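Local coordinates for protein plantazolicin methyltransferase BamL (Bacillus amyloliquefaciens subsp. plantarum, PDB 5DLY) that probably transfers methyl groups from S-adenosylmethionine to the desmethyl precursor of the antibiotic plantazolicin, at residues Ser62-Cys68 with Ile84-Asp90; Leu150-Ser154 with Ile262-Lys266; Asn215-Phe221 with Ala256-Trp261. All coordinates share one frame; numbering follows the deposited sequence.

Contact 1: Ser62-Cys68 with Ile84-Asp90. With SAH (S-adenosyl-L-homocysteine), chain C.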
ATOM      1  N   SER A  62     -12.188  10.016   5.542  1.00 11.76           N
ATOM      2  CA  SER A  62     -12.303   9.110   4.411  1.00 11.32           C
ATOM      3  C   SER A  62     -10.983   8.395   4.150  1.00 10.76           C
ATOM      4  O   SER A  62      -9.911   9.001   4.268  1.00 11.32           O
ATOM      5  CB  SER A  62     -12.745   9.877   3.154  1.00 11.42           C
ATOM      6  OG  SER A  62     -11.884  10.982   2.878  1.00 11.17           O
ATOM      7  N   VAL A  63     -11.080   7.113   3.809  1.00 10.60           N
ATOM      8  CA  VAL A  63      -9.943   6.305   3.361  1.00 10.30           C
ATOM      9  C   VAL A  63     -10.346   5.592   2.078  1.00 10.16           C
ATOM     10  O   VAL A  63     -11.388   4.946   2.033  1.00  9.91           O
ATOM     11  CB  VAL A  63      -9.496   5.267   4.417  1.00 10.44           C
ATOM     12  CG1 VAL A  63      -8.363   4.394   3.887  1.00 10.83           C
ATOM     13  CG2 VAL A  63      -9.042   5.964   5.693  1.00 10.96           C
ATOM     14  N   LEU A  64      -9.523   5.755   1.048  1.00  9.95           N
ATOM     15  CA  LEU A  64      -9.653   5.041  -0.212  1.00 10.07           C
ATOM     16  C   LEU A  64      -8.532   4.005  -0.305  1.00 10.12           C
ATOM     17  O   LEU A  64      -7.354   4.359  -0.274  1.00  9.81           O
ATOM     18  CB  LEU A  64      -9.598   6.025  -1.388  1.00 10.11           C
ATOM     19  CG  LEU A  64      -9.412   5.438  -2.798  1.00 10.44           C
ATOM     20  CD1 LEU A  64     -10.574   4.526  -3.184  1.00 10.75           C
ATOM     21  CD2 LEU A  64      -9.232   6.551  -3.819  1.00 10.74           C
ATOM     22  N   ASP A  65      -8.912   2.737  -0.419  1.00 10.19           N
ATOM     23  CA  ASP A  65      -7.954   1.636  -0.439  1.00 10.47           C
ATOM     24  C   ASP A  65      -7.780   1.095  -1.853  1.00 10.36           C
ATOM     25  O   ASP A  65      -8.724   0.554  -2.459  1.00 10.34           O
ATOM     26  CB  ASP A  65      -8.425   0.528   0.520  1.00 10.77           C
ATOM     27  CG  ASP A  65      -7.365  -0.521   0.773  1.00 11.67           C
ATOM     28  OD1 ASP A  65      -6.169  -0.193   0.665  1.00 12.37           O
ATOM     29  OD2 ASP A  65      -7.724  -1.671   1.089  1.00 12.45           O
ATOM     30  N   ILE A  66      -6.564   1.234  -2.386  1.00  9.81           N
ATOM     31  CA  ILE A  66      -6.282   0.867  -3.787  1.00  9.80           C
ATOM     32  C   ILE A  66      -5.748  -0.565  -3.859  1.00 10.12           C
ATOM     33  O   ILE A  66      -4.776  -0.890  -3.196  1.00 10.39           O
ATOM     34  CB  ILE A  66      -5.263   1.849  -4.430  1.00  9.67           C
ATOM     35  CG1 ILE A  66      -5.734   3.319  -4.322  1.00  9.72           C
ATOM     36  CG2 ILE A  66      -4.949   1.454  -5.871  1.00  9.82           C
ATOM     37  CD1 ILE A  66      -7.033   3.649  -5.035  1.00  9.79           C
ATOM     38  N   GLY A  67      -6.384  -1.418  -4.660  1.00  9.59           N
ATOM     39  CA  GLY A  67      -6.013  -2.838  -4.683  1.00  9.62           C
ATOM     40  C   GLY A  67      -6.423  -3.494  -3.381  1.00  9.98           C
ATOM     41  O   GLY A  67      -5.603  -4.135  -2.716  1.00 10.20           O
ATOM     42  N   CYS A  68      -7.700  -3.344  -3.036  1.00 10.16           N
ATOM     43  CA  CYS A  68      -8.204  -3.663  -1.699  1.00 10.36           C
ATOM     44  C   CYS A  68      -8.348  -5.155  -1.407  1.00 10.62           C
ATOM     45  O   CYS A  68      -8.684  -5.518  -0.294  1.00 10.61           O
ATOM     46  CB  CYS A  68      -9.546  -2.964  -1.467  1.00 10.30           C
ATOM     47  SG  CYS A  68     -10.836  -3.485  -2.612  1.00 10.87           S
ATOM     48  N   ILE A  84     -16.227   6.752   9.319  1.00 25.16           N
ATOM     49  CA  ILE A  84     -15.245   6.980   8.269  1.00 23.15           C
ATOM     50  C   ILE A  84     -15.875   6.496   6.968  1.00 21.61           C
ATOM     51  O   ILE A  84     -16.517   5.441   6.942  1.00 21.17           O
ATOM     52  CB  ILE A  84     -13.918   6.235   8.564  1.00 24.17           C
ATOM     53  CG1 ILE A  84     -12.843   6.553   7.520  1.00 24.80           C
ATOM     54  CG2 ILE A  84     -14.136   4.730   8.686  1.00 24.26           C
ATOM     55  CD1 ILE A  84     -11.783   7.507   8.017  1.00 26.24           C
ATOM     56  N   GLU A  85     -15.725   7.279   5.903  1.00 18.96           N
ATOM     57  CA  GLU A  85     -16.185   6.858   4.590  1.00 17.77           C
ATOM     58  C   GLU A  85     -15.116   5.965   3.991  1.00 16.02           C
ATOM     59  O   GLU A  85     -14.010   6.424   3.726  1.00 14.53           O
ATOM     60  CB  GLU A  85     -16.436   8.059   3.680  1.00 19.64           C
ATOM     61  CG  GLU A  85     -17.601   8.937   4.109  1.00 23.26           C
ATOM     62  CD  GLU A  85     -17.875  10.081   3.145  1.00 26.04           C
ATOM     63  OE1 GLU A  85     -16.938  10.547   2.451  1.00 27.28           O
ATOM     64  OE2 GLU A  85     -19.043  10.532   3.091  1.00 28.30           O
ATOM     65  N   LEU A  86     -15.454   4.693   3.804  1.00 14.59           N
ATOM     66  CA  LEU A  86     -14.508   3.689   3.309  1.00 13.69           C
ATOM     67  C   LEU A  86     -14.816   3.279   1.886  1.00 13.23           C
ATOM     68  O   LEU A  86     -15.947   2.909   1.558  1.00 13.49           O
ATOM     69  CB  LEU A  86     -14.535   2.450   4.213  1.00 13.82           C
ATOM     70  CG  LEU A  86     -14.118   2.708   5.667  1.00 13.89           C
ATOM     71  CD1 LEU A  86     -14.418   1.501   6.533  1.00 13.99           C
ATOM     72  CD2 LEU A  86     -12.647   3.092   5.752  1.00 14.24           C
ATOM     73  N   THR A  87     -13.784   3.298   1.046  1.00 12.19           N
ATOM     74  CA  THR A  87     -13.924   2.885  -0.351  1.00 11.62           C
ATOM     75  C   THR A  87     -12.757   1.980  -0.725  1.00 11.14           C
ATOM     76  O   THR A  87     -11.623   2.247  -0.336  1.00 10.89           O
ATOM     77  CB  THR A  87     -13.984   4.103  -1.290  1.00 12.15           C
ATOM     78  OG1 THR A  87     -14.988   5.015  -0.823  1.00 12.51           O
ATOM     79  CG2 THR A  87     -14.308   3.679  -2.705  1.00 12.45           C
ATOM     80  N   GLY A  88     -13.041   0.898  -1.441  1.00 10.58           N
ATOM     81  CA  GLY A  88     -11.989   0.005  -1.927  1.00 10.20           C
ATOM     82  C   GLY A  88     -12.181  -0.306  -3.397  1.00 10.33           C
ATOM     83  O   GLY A  88     -13.315  -0.400  -3.884  1.00 10.54           O
ATOM     84  N   ILE A  89     -11.074  -0.424  -4.117  1.00  9.89           N
ATOM     85  CA  ILE A  89     -11.115  -0.747  -5.551  1.00  9.88           C
ATOM     86  C   ILE A  89     -10.108  -1.844  -5.867  1.00 10.03           C
ATOM     87  O   ILE A  89      -8.978  -1.839  -5.370  1.00  9.93           O
ATOM     88  CB  ILE A  89     -10.892   0.499  -6.451  1.00 10.07           C
ATOM     89  CG1 ILE A  89     -11.057   0.149  -7.941  1.00 10.20           C
ATOM     90  CG2 ILE A  89      -9.532   1.138  -6.177  1.00 10.25           C
ATOM     91  CD1 ILE A  89     -11.225   1.357  -8.835  1.00 10.79           C
ATOM     92  N   ASP A  90     -10.531  -2.806  -6.678  1.00  9.82           N
ATOM     93  CA  ASP A  90      -9.657  -3.915  -7.054  1.00 10.03           C
ATOM     94  C   ASP A  90     -10.138  -4.428  -8.393  1.00 10.42           C
ATOM     95  O   ASP A  90     -11.339  -4.422  -8.648  1.00 10.51           O
ATOM     96  CB  ASP A  90      -9.718  -5.034  -5.999  1.00 10.23           C
ATOM     97  CG  ASP A  90      -8.539  -5.980  -6.085  1.00 10.43           C
ATOM     98  OD1 ASP A  90      -8.465  -6.742  -7.067  1.00 11.04           O
ATOM     99  OD2 ASP A  90      -7.678  -5.963  -5.161  1.00 10.38           O
TER
HETATM  100  N   SAH C 301      -3.749  -4.072  -0.688  1.00 14.97           N
HETATM  101  CA  SAH C 301      -3.714  -5.562  -0.528  1.00 16.10           C
HETATM  102  CB  SAH C 301      -2.968  -6.190  -1.701  1.00 16.09           C
HETATM  103  CG  SAH C 301      -3.674  -7.466  -2.168  1.00 15.90           C
HETATM  104  SD  SAH C 301      -2.715  -8.367  -3.357  1.00 15.71           S
HETATM  105  C   SAH C 301      -3.018  -5.923   0.755  1.00 17.07           C
HETATM  106  O   SAH C 301      -2.736  -5.069   1.587  1.00 17.49           O
HETATM  107  OXT SAH C 301      -2.700  -7.085   1.007  1.00 19.18           O
HETATM  108  C5' SAH C 301      -2.685  -7.272  -4.747  1.00 13.98           C
HETATM  109  C4' SAH C 301      -4.072  -6.825  -5.194  1.00 13.56           C
HETATM  110  O4' SAH C 301      -3.940  -5.783  -6.171  1.00 12.31           O
HETATM  111  C3' SAH C 301      -4.859  -7.942  -5.878  1.00 13.34           C
HETATM  112  O3' SAH C 301      -6.115  -8.148  -5.201  1.00 14.36           O
HETATM  113  C2' SAH C 301      -5.036  -7.463  -7.314  1.00 13.09           C
HETATM  114  O2' SAH C 301      -6.259  -7.860  -7.942  1.00 13.29           O
HETATM  115  C1' SAH C 301      -4.974  -5.956  -7.131  1.00 12.38           C
HETATM  116  N9  SAH C 301      -4.657  -5.183  -8.353  1.00 11.63           N
HETATM  117  C8  SAH C 301      -3.658  -5.423  -9.230  1.00 11.59           C
HETATM  118  N7  SAH C 301      -3.668  -4.512 -10.228  1.00 11.43           N
HETATM  119  C5  SAH C 301      -4.681  -3.664  -9.982  1.00 11.43           C
HETATM  120  C6  SAH C 301      -5.234  -2.481 -10.655  1.00 11.48           C
HETATM  121  N6  SAH C 301      -4.656  -2.039 -11.788  1.00 11.48           N
HETATM  122  N1  SAH C 301      -6.303  -1.868 -10.082  1.00 10.87           N
HETATM  123  C2  SAH C 301      -6.858  -2.337  -8.945  1.00 10.95           C
HETATM  124  N3  SAH C 301      -6.401  -3.422  -8.266  1.00 10.87           N
HETATM  125  C4  SAH C 301      -5.335  -4.113  -8.751  1.00 11.28           C
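I66 lays its CD1 methyl on CG2 of I89, 3.7 Å away, the two side chains side by side and pointing the same way. They sit on neighbouring parallel strands of a beta-alpha-beta unit, the cofactor-binding start of the Rossmann-like methyltransferase fold, with helix 72-80 as the connection. I66 also touches A113 and F136, whereas I89 leans on I109 and I116. Further back, L64 CD1 meets CG2 of T87 on the same face, and V63 faces CD2 of L86 on the other, where both residues pack on L77 of helix 72-80. The backbone bond from D65 N to T87 O is short (2.8 Å) and nearly straight at 170°. Beyond I66 the chain bends: C68 N reaches I89 O from above the carbonyl plane, and C68 SG lies over the backbone of G88, 3.5 Å from its C atom. G67 offers its O to the amino group of S-adenosylhomocysteine, 2.7 Å from the ligand N. D90, with CG anti to its N (chi1 -161°), spreads its carboxylate along the ribose; N-H groups of S92 and G69 hold OD1 and OD2, OD1 receives O2' at 2.6 Å, and OD2 receives O3' at 2.7 Å.

Contact 2: Leu150-Ser154 with Ile262-Lys266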
ATOM      1  N   LEU A 150      -6.907  13.960  -3.856  1.00 12.14           N
ATOM      2  CA  LEU A 150      -6.450  14.329  -2.507  1.00 12.10           C
ATOM      3  C   LEU A 150      -7.171  15.564  -1.977  1.00 12.67           C
ATOM      4  O   LEU A 150      -7.319  16.563  -2.690  1.00 13.28           O
ATOM      5  CB  LEU A 150      -4.940  14.553  -2.483  1.00 12.51           C
ATOM      6  CG  LEU A 150      -4.053  13.314  -2.604  1.00 12.33           C
ATOM      7  CD1 LEU A 150      -2.606  13.770  -2.765  1.00 12.45           C
ATOM      8  CD2 LEU A 150      -4.215  12.355  -1.426  1.00 12.95           C
ATOM      9  N   SER A 151      -7.631  15.478  -0.732  1.00 12.49           N
ATOM     10  CA  SER A 151      -8.224  16.621  -0.041  1.00 12.81           C
ATOM     11  C   SER A 151      -7.143  17.642   0.308  1.00 13.33           C
ATOM     12  O   SER A 151      -5.938  17.390   0.126  1.00 13.13           O
ATOM     13  CB  SER A 151      -8.959  16.159   1.223  1.00 12.90           C
ATOM     14  OG  SER A 151      -8.038  15.882   2.267  1.00 13.08           O
ATOM     15  N   ASP A 152      -7.562  18.791   0.828  1.00 13.94           N
ATOM     16  CA  ASP A 152      -6.614  19.833   1.216  1.00 14.21           C
ATOM     17  C   ASP A 152      -5.676  19.409   2.355  1.00 14.11           C
ATOM     18  O   ASP A 152      -4.607  19.980   2.505  1.00 14.53           O
ATOM     19  CB  ASP A 152      -7.354  21.125   1.590  1.00 15.41           C
ATOM     20  CG  ASP A 152      -8.070  21.758   0.407  1.00 16.28           C
ATOM     21  OD1 ASP A 152      -7.748  21.412  -0.746  1.00 17.33           O
ATOM     22  OD2 ASP A 152      -8.950  22.621   0.627  1.00 17.28           O
ATOM     23  N   GLN A 153      -6.093  18.421   3.148  1.00 13.73           N
ATOM     24  CA  GLN A 153      -5.262  17.846   4.213  1.00 13.99           C
ATOM     25  C   GLN A 153      -5.274  16.334   4.058  1.00 12.38           C
ATOM     26  O   GLN A 153      -6.205  15.659   4.501  1.00 12.06           O
ATOM     27  CB  GLN A 153      -5.791  18.234   5.594  1.00 16.09           C
ATOM     28  CG  GLN A 153      -5.593  19.706   5.937  1.00 18.82           C
ATOM     29  CD  GLN A 153      -6.125  20.068   7.309  1.00 20.71           C
ATOM     30  OE1 GLN A 153      -7.258  19.736   7.657  1.00 23.15           O
ATOM     31  NE2 GLN A 153      -5.308  20.750   8.097  1.00 22.38           N
ATOM     32  N   SER A 154      -4.234  15.790   3.434  1.00 11.23           N
ATOM     33  CA  SER A 154      -4.306  14.404   2.983  1.00 10.52           C
ATOM     34  C   SER A 154      -2.948  13.784   2.717  1.00 10.50           C
ATOM     35  O   SER A 154      -1.934  14.473   2.609  1.00 10.63           O
ATOM     36  CB  SER A 154      -5.133  14.318   1.693  1.00 10.40           C
ATOM     37  OG  SER A 154      -4.505  15.088   0.676  1.00 10.12           O
ATOM     38  N   ILE A 262       2.919  10.772  -0.311  1.00 10.06           N
ATOM     39  CA  ILE A 262       2.601  11.971  -1.071  1.00 10.62           C
ATOM     40  C   ILE A 262       1.647  12.764  -0.179  1.00 11.56           C
ATOM     41  O   ILE A 262       0.529  12.318   0.110  1.00 11.63           O
ATOM     42  CB  ILE A 262       1.989  11.619  -2.443  1.00 10.42           C
ATOM     43  CG1 ILE A 262       3.035  10.948  -3.336  1.00 10.31           C
ATOM     44  CG2 ILE A 262       1.486  12.862  -3.164  1.00 10.52           C
ATOM     45  CD1 ILE A 262       2.441  10.107  -4.450  1.00 10.76           C
ATOM     46  N   ILE A 263       2.111  13.923   0.282  1.00 12.46           N
ATOM     47  CA  ILE A 263       1.441  14.675   1.345  1.00 13.44           C
ATOM     48  C   ILE A 263       0.921  16.007   0.811  1.00 13.62           C
ATOM     49  O   ILE A 263       1.684  16.787   0.249  1.00 13.42           O
ATOM     50  CB  ILE A 263       2.412  14.931   2.522  1.00 13.98           C
ATOM     51  CG1 ILE A 263       2.871  13.601   3.131  1.00 14.60           C
ATOM     52  CG2 ILE A 263       1.767  15.816   3.590  1.00 14.69           C
ATOM     53  CD1 ILE A 263       4.293  13.627   3.655  1.00 15.53           C
ATOM     54  N   LYS A 264      -0.374  16.248   0.969  1.00 14.56           N
ATOM     55  CA  LYS A 264      -0.949  17.533   0.573  1.00 15.99           C
ATOM     56  C   LYS A 264      -1.408  18.326   1.792  1.00 17.20           C
ATOM     57  O   LYS A 264      -2.174  17.841   2.634  1.00 16.03           O
ATOM     58  CB  LYS A 264      -2.086  17.367  -0.452  1.00 16.31           C
ATOM     59  CG  LYS A 264      -2.607  18.689  -1.011  1.00 17.25           C
ATOM     60  CD  LYS A 264      -3.610  18.453  -2.125  1.00 17.23           C
ATOM     61  CE  LYS A 264      -4.121  19.767  -2.703  1.00 18.03           C
ATOM     62  NZ  LYS A 264      -4.851  19.535  -3.978  1.00 18.35           N
ATOM     63  N   ASN A 265      -0.929  19.562   1.869  1.00 19.56           N
ATOM     64  CA  ASN A 265      -1.310  20.472   2.932  1.00 22.02           C
ATOM     65  C   ASN A 265      -1.515  21.865   2.349  1.00 22.87           C
ATOM     66  O   ASN A 265      -0.561  22.637   2.204  1.00 23.39           O
ATOM     67  CB  ASN A 265      -0.250  20.481   4.035  1.00 23.71           C
ATOM     68  CG  ASN A 265      -0.690  21.242   5.277  1.00 24.87           C
ATOM     69  OD1 ASN A 265      -1.849  21.639   5.411  1.00 26.56           O
ATOM     70  ND2 ASN A 265       0.242  21.444   6.197  1.00 26.68           N
ATOM     71  N   LYS A 266      -2.764  22.167   2.003  1.00 24.39           N
ATOM     72  CA  LYS A 266      -3.124  23.460   1.418  1.00 25.77           C
ATOM     73  C   LYS A 266      -3.081  24.575   2.461  1.00 26.91           C
ATOM     74  O   LYS A 266      -3.704  24.470   3.515  1.00 27.42           O
ATOM     75  CB  LYS A 266      -4.506  23.381   0.765  1.00 26.37           C
ATOM     76  CG  LYS A 266      -4.967  24.656   0.072  1.00 27.53           C
ATOM     77  CD  LYS A 266      -6.058  24.346  -0.941  1.00 28.25           C
ATOM     78  CE  LYS A 266      -6.648  25.607  -1.549  1.00 29.27           C
ATOM     79  NZ  LYS A 266      -7.542  25.264  -2.691  1.00 30.01           N
TER
HETATM   80  O   HOH W   1      -7.495  19.401  -2.558  1.00 16.87           O
HETATM   81  O   HOH W   2      -6.435  17.494  -5.081  1.00 25.20           O
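K264 runs its fully extended chain past the 150-154 corner, so that CD passes 3.4 Å from the carbonyl O of S151 and CB lies 3.5 Å from OG of S154. This is the close-packed part of the contact. S154 OG turns back to the S151 carbonyl and bonds its O at 2.8 Å, tilted from the carbonyl plane; chi1 of 61° places the hydroxyl between the backbone N and the carbonyl carbon. The same S151 O is thus flanked by a hydroxyl donor and by the methylenes of K264. Deeper in, L150 CD1 meets CG2 of I262 more loosely, and both residues also touch I156 of strand 154-160. S154 and K264 form an antiparallel hydrogen-bonded pair, the bond from K264 N to S154 O measuring 2.9 Å, and Q153 and N265 form the non-hydrogen-bonded pair next to it. Here the last strand, which runs antiparallel to its neighbours as in class I methyltransferases, meets the start of strand 154-160, just after the chain has turned a corner at D152 and Q153. Toward solvent the grip changes character. K264 NZ is held through water: one water, 2.8 Å from NZ, is also hydrogen-bonded to L150 O, and a second joins NZ, L150 O and D152 OD1. A straight backbone bond from K266 N to D152 O (2.9 Å, 170°) anchors the chain end. Only the side chains are loosely associated there, CD of K266 lying 3.4 Å from D152 OD1 but NZ beyond a salt bridge to it.

Contact 3: Asn215-Phe221 with Ala256-Trp261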
ATOM      1  N   ASN A 215      13.213   3.339   3.658  1.00 14.83           N
ATOM      2  CA  ASN A 215      13.044   1.902   3.843  1.00 15.98           C
ATOM      3  C   ASN A 215      13.034   1.463   5.302  1.00 15.13           C
ATOM      4  O   ASN A 215      13.014   0.266   5.591  1.00 15.17           O
ATOM      5  CB  ASN A 215      14.053   1.108   3.009  1.00 17.61           C
ATOM      6  CG  ASN A 215      15.483   1.362   3.417  1.00 19.24           C
ATOM      7  OD1 ASN A 215      15.755   1.964   4.455  1.00 20.98           O
ATOM      8  ND2 ASN A 215      16.415   0.902   2.592  1.00 21.99           N
ATOM      9  N   SER A 216      13.033   2.436   6.212  1.00 14.79           N
ATOM     10  CA  SER A 216      12.869   2.167   7.642  1.00 14.48           C
ATOM     11  C   SER A 216      11.490   1.594   7.938  1.00 13.64           C
ATOM     12  O   SER A 216      10.511   1.946   7.282  1.00 12.70           O
ATOM     13  CB  SER A 216      13.093   3.445   8.449  1.00 15.25           C
ATOM     14  OG  SER A 216      14.431   3.879   8.312  1.00 17.28           O
ATOM     15  N   PHE A 217      11.428   0.727   8.947  1.00 13.13           N
ATOM     16  CA  PHE A 217      10.234  -0.070   9.242  1.00 12.91           C
ATOM     17  C   PHE A 217       8.966   0.742   9.491  1.00 12.58           C
ATOM     18  O   PHE A 217       7.878   0.357   9.042  1.00 12.09           O
ATOM     19  CB  PHE A 217      10.529  -0.983  10.434  1.00 13.22           C
ATOM     20  CG  PHE A 217       9.512  -2.066  10.650  1.00 13.75           C
ATOM     21  CD1 PHE A 217       9.540  -3.233   9.896  1.00 14.15           C
ATOM     22  CD2 PHE A 217       8.549  -1.932  11.634  1.00 14.07           C
ATOM     23  CE1 PHE A 217       8.611  -4.242  10.118  1.00 14.51           C
ATOM     24  CE2 PHE A 217       7.615  -2.931  11.868  1.00 13.89           C
ATOM     25  CZ  PHE A 217       7.643  -4.089  11.104  1.00 14.52           C
ATOM     26  N   ILE A 218       9.101   1.859  10.201  1.00 12.04           N
ATOM     27  CA  ILE A 218       7.942   2.676  10.528  1.00 12.06           C
ATOM     28  C   ILE A 218       7.799   3.817   9.528  1.00 11.85           C
ATOM     29  O   ILE A 218       8.424   4.865   9.674  1.00 12.10           O
ATOM     30  CB  ILE A 218       7.987   3.207  11.977  1.00 12.07           C
ATOM     31  CG1 ILE A 218       8.143   2.045  12.977  1.00 12.26           C
ATOM     32  CG2 ILE A 218       6.759   4.069  12.279  1.00 12.64           C
ATOM     33  CD1 ILE A 218       6.961   1.100  13.058  1.00 12.60           C
ATOM     34  N   GLY A 219       7.012   3.573   8.479  1.00 11.86           N
ATOM     35  CA  GLY A 219       6.705   4.582   7.469  1.00 11.69           C
ATOM     36  C   GLY A 219       7.892   5.111   6.687  1.00 11.69           C
ATOM     37  O   GLY A 219       7.778   6.140   6.030  1.00 11.62           O
ATOM     38  N   GLY A 220       9.023   4.412   6.763  1.00 11.78           N
ATOM     39  CA  GLY A 220      10.249   4.848   6.090  1.00 12.92           C
ATOM     40  C   GLY A 220      10.894   6.061   6.737  1.00 13.59           C
ATOM     41  O   GLY A 220      11.742   6.719   6.115  1.00 14.15           O
ATOM     42  N   PHE A 221      10.479   6.373   7.965  1.00 14.21           N
ATOM     43  CA  PHE A 221      11.060   7.482   8.720  1.00 15.17           C
ATOM     44  C   PHE A 221      12.164   6.953   9.618  1.00 15.86           C
ATOM     45  O   PHE A 221      11.954   5.997  10.362  1.00 15.63           O
ATOM     46  CB  PHE A 221       9.994   8.211   9.542  1.00 15.63           C
ATOM     47  CG  PHE A 221       8.910   8.834   8.707  1.00 16.25           C
ATOM     48  CD1 PHE A 221       9.193   9.908   7.869  1.00 16.80           C
ATOM     49  CD2 PHE A 221       7.608   8.344   8.757  1.00 16.77           C
ATOM     50  CE1 PHE A 221       8.188  10.477   7.088  1.00 17.09           C
ATOM     51  CE2 PHE A 221       6.601   8.914   7.984  1.00 16.93           C
ATOM     52  CZ  PHE A 221       6.898   9.980   7.151  1.00 17.13           C
ATOM     53  N   ALA A 256      13.651  -5.045   4.136  1.00 14.97           N
ATOM     54  CA  ALA A 256      13.104  -3.692   4.225  1.00 14.76           C
ATOM     55  C   ALA A 256      12.186  -3.424   3.037  1.00 13.91           C
ATOM     56  O   ALA A 256      12.501  -3.783   1.905  1.00 14.85           O
ATOM     57  CB  ALA A 256      14.221  -2.657   4.278  1.00 15.21           C
ATOM     58  N   LEU A 257      11.043  -2.808   3.316  1.00 13.32           N
ATOM     59  CA  LEU A 257      10.068  -2.469   2.286  1.00 12.32           C
ATOM     60  C   LEU A 257      10.273  -1.023   1.858  1.00 12.11           C
ATOM     61  O   LEU A 257      10.882  -0.238   2.591  1.00 12.55           O
ATOM     62  CB  LEU A 257       8.653  -2.645   2.844  1.00 12.46           C
ATOM     63  CG  LEU A 257       8.228  -4.091   3.122  1.00 12.72           C
ATOM     64  CD1 LEU A 257       7.043  -4.139   4.069  1.00 12.58           C
ATOM     65  CD2 LEU A 257       7.889  -4.814   1.830  1.00 12.72           C
ATOM     66  N   LEU A 258       9.765  -0.678   0.677  1.00 11.64           N
ATOM     67  CA  LEU A 258       9.652   0.728   0.275  1.00 11.40           C
ATOM     68  C   LEU A 258       8.447   1.367   0.959  1.00 10.75           C
ATOM     69  O   LEU A 258       7.349   0.787   0.960  1.00 10.26           O
ATOM     70  CB  LEU A 258       9.476   0.831  -1.236  1.00 11.83           C
ATOM     71  CG  LEU A 258      10.489   0.136  -2.147  1.00 12.24           C
ATOM     72  CD1 LEU A 258      10.082   0.336  -3.596  1.00 13.07           C
ATOM     73  CD2 LEU A 258      11.873   0.709  -1.906  1.00 13.10           C
ATOM     74  N   HIS A 259       8.655   2.547   1.549  1.00 10.36           N
ATOM     75  CA  HIS A 259       7.578   3.336   2.148  1.00 10.57           C
ATOM     76  C   HIS A 259       7.587   4.707   1.502  1.00 10.39           C
ATOM     77  O   HIS A 259       8.608   5.389   1.521  1.00 10.78           O
ATOM     78  CB  HIS A 259       7.787   3.482   3.657  1.00 10.99           C
ATOM     79  CG  HIS A 259       7.903   2.179   4.373  1.00 11.35           C
ATOM     80  ND1 HIS A 259       9.070   1.450   4.387  1.00 12.08           N
ATOM     81  CD2 HIS A 259       7.001   1.467   5.094  1.00 11.74           C
ATOM     82  CE1 HIS A 259       8.882   0.338   5.073  1.00 12.26           C
ATOM     83  NE2 HIS A 259       7.645   0.330   5.525  1.00 12.32           N
ATOM     84  N   GLY A 260       6.467   5.100   0.904  1.00  9.86           N
ATOM     85  CA  GLY A 260       6.386   6.382   0.199  1.00  9.73           C
ATOM     86  C   GLY A 260       5.161   7.154   0.623  1.00  9.50           C
ATOM     87  O   GLY A 260       4.094   6.567   0.829  1.00  9.25           O
ATOM     88  N   TRP A 261       5.327   8.465   0.798  1.00  9.55           N
ATOM     89  CA  TRP A 261       4.225   9.361   1.129  1.00  9.55           C
ATOM     90  C   TRP A 261       4.144  10.483   0.122  1.00  9.59           C
ATOM     91  O   TRP A 261       5.171  11.064  -0.261  1.00  9.60           O
ATOM     92  CB  TRP A 261       4.404  10.003   2.515  1.00  9.75           C
ATOM     93  CG  TRP A 261       4.608   9.051   3.646  1.00  9.83           C
ATOM     94  CD1 TRP A 261       5.763   8.413   3.975  1.00 10.14           C
ATOM     95  CD2 TRP A 261       3.629   8.645   4.608  1.00  9.98           C
ATOM     96  NE1 TRP A 261       5.570   7.616   5.076  1.00 10.06           N
ATOM     97  CE2 TRP A 261       4.271   7.748   5.495  1.00 10.17           C
ATOM     98  CE3 TRP A 261       2.277   8.964   4.823  1.00 10.22           C
ATOM     99  CZ2 TRP A 261       3.601   7.143   6.562  1.00 10.06           C
ATOM    100  CZ3 TRP A 261       1.607   8.361   5.888  1.00 10.04           C
ATOM    101  CH2 TRP A 261       2.273   7.458   6.743  1.00 10.31           C
TER
HETATM  102  O   HOH W   3       7.200  -1.734   7.441  1.00 18.04           O
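The indole N-H of W261 donates to the carbonyl O of G219, with NE1 2.8 Å from O and a nearly straight angle of 168°. The acceptor lies in the indole plane and the bond uses a lone pair of the carbonyl, which helps to set the rotation of the ring. W261 holds CG anti to its carbonyl carbon (chi1 -55°), bringing NE1 to the turn. G219 and G220 are the two central residues of a type I' beta turn, I218 to F221, that folds back over strand 258-265; both have the positive phi this turn requires. F221, which closes the turn, sets its ring against the indole's five-membered ring, the planes 30° apart and strongly displaced, with little ring-on-ring overlap. Its CZ lies over one face of the indole, while Y157 and F51 also stack with W261. H259 stands beneath the other half of the loop. The S216 carbonyl O sits over one face of the imidazole, near its rim and 3.2 Å from CE1, and G220 N lies over the same face. In the ring plane a water bridges H259 NE2 (2.9 Å) and the F217 carbonyl O (2.7 Å), while ND1 makes a weak bond to G214 O. L257 points away from this loop, its side chain near the bound thiazole substrate analogue, nearest atoms about 4 Å apart. N215 lies alongside the residues leading into the strand: its CA makes a CA-H...O contact with L257 O at 3.3 Å, and its carbonyl O rests 3.4 Å from CB of A256.

In the fold
From the N terminus, contact 1 comes first: it closes the short loop through helix 72-80 and pairs the first two strands of the chain, where the cofactor product binds. It is complete before contact 2 opens at L150. Contact 2 closes a long loop of 107 residues, bringing the C-terminal strand beside the start of strand 154-160. Contact 3 is nested inside that loop, spanning the helices between strands 209-214 and 258-265. Contacts 2 and 3 share strand 258-265, their segments adjoining at W261 and I262, yet their centres lie 19 Å apart. All three reach one seven-stranded mixed sheet, with contacts 1 and 3 on opposite sides of the chain's centre.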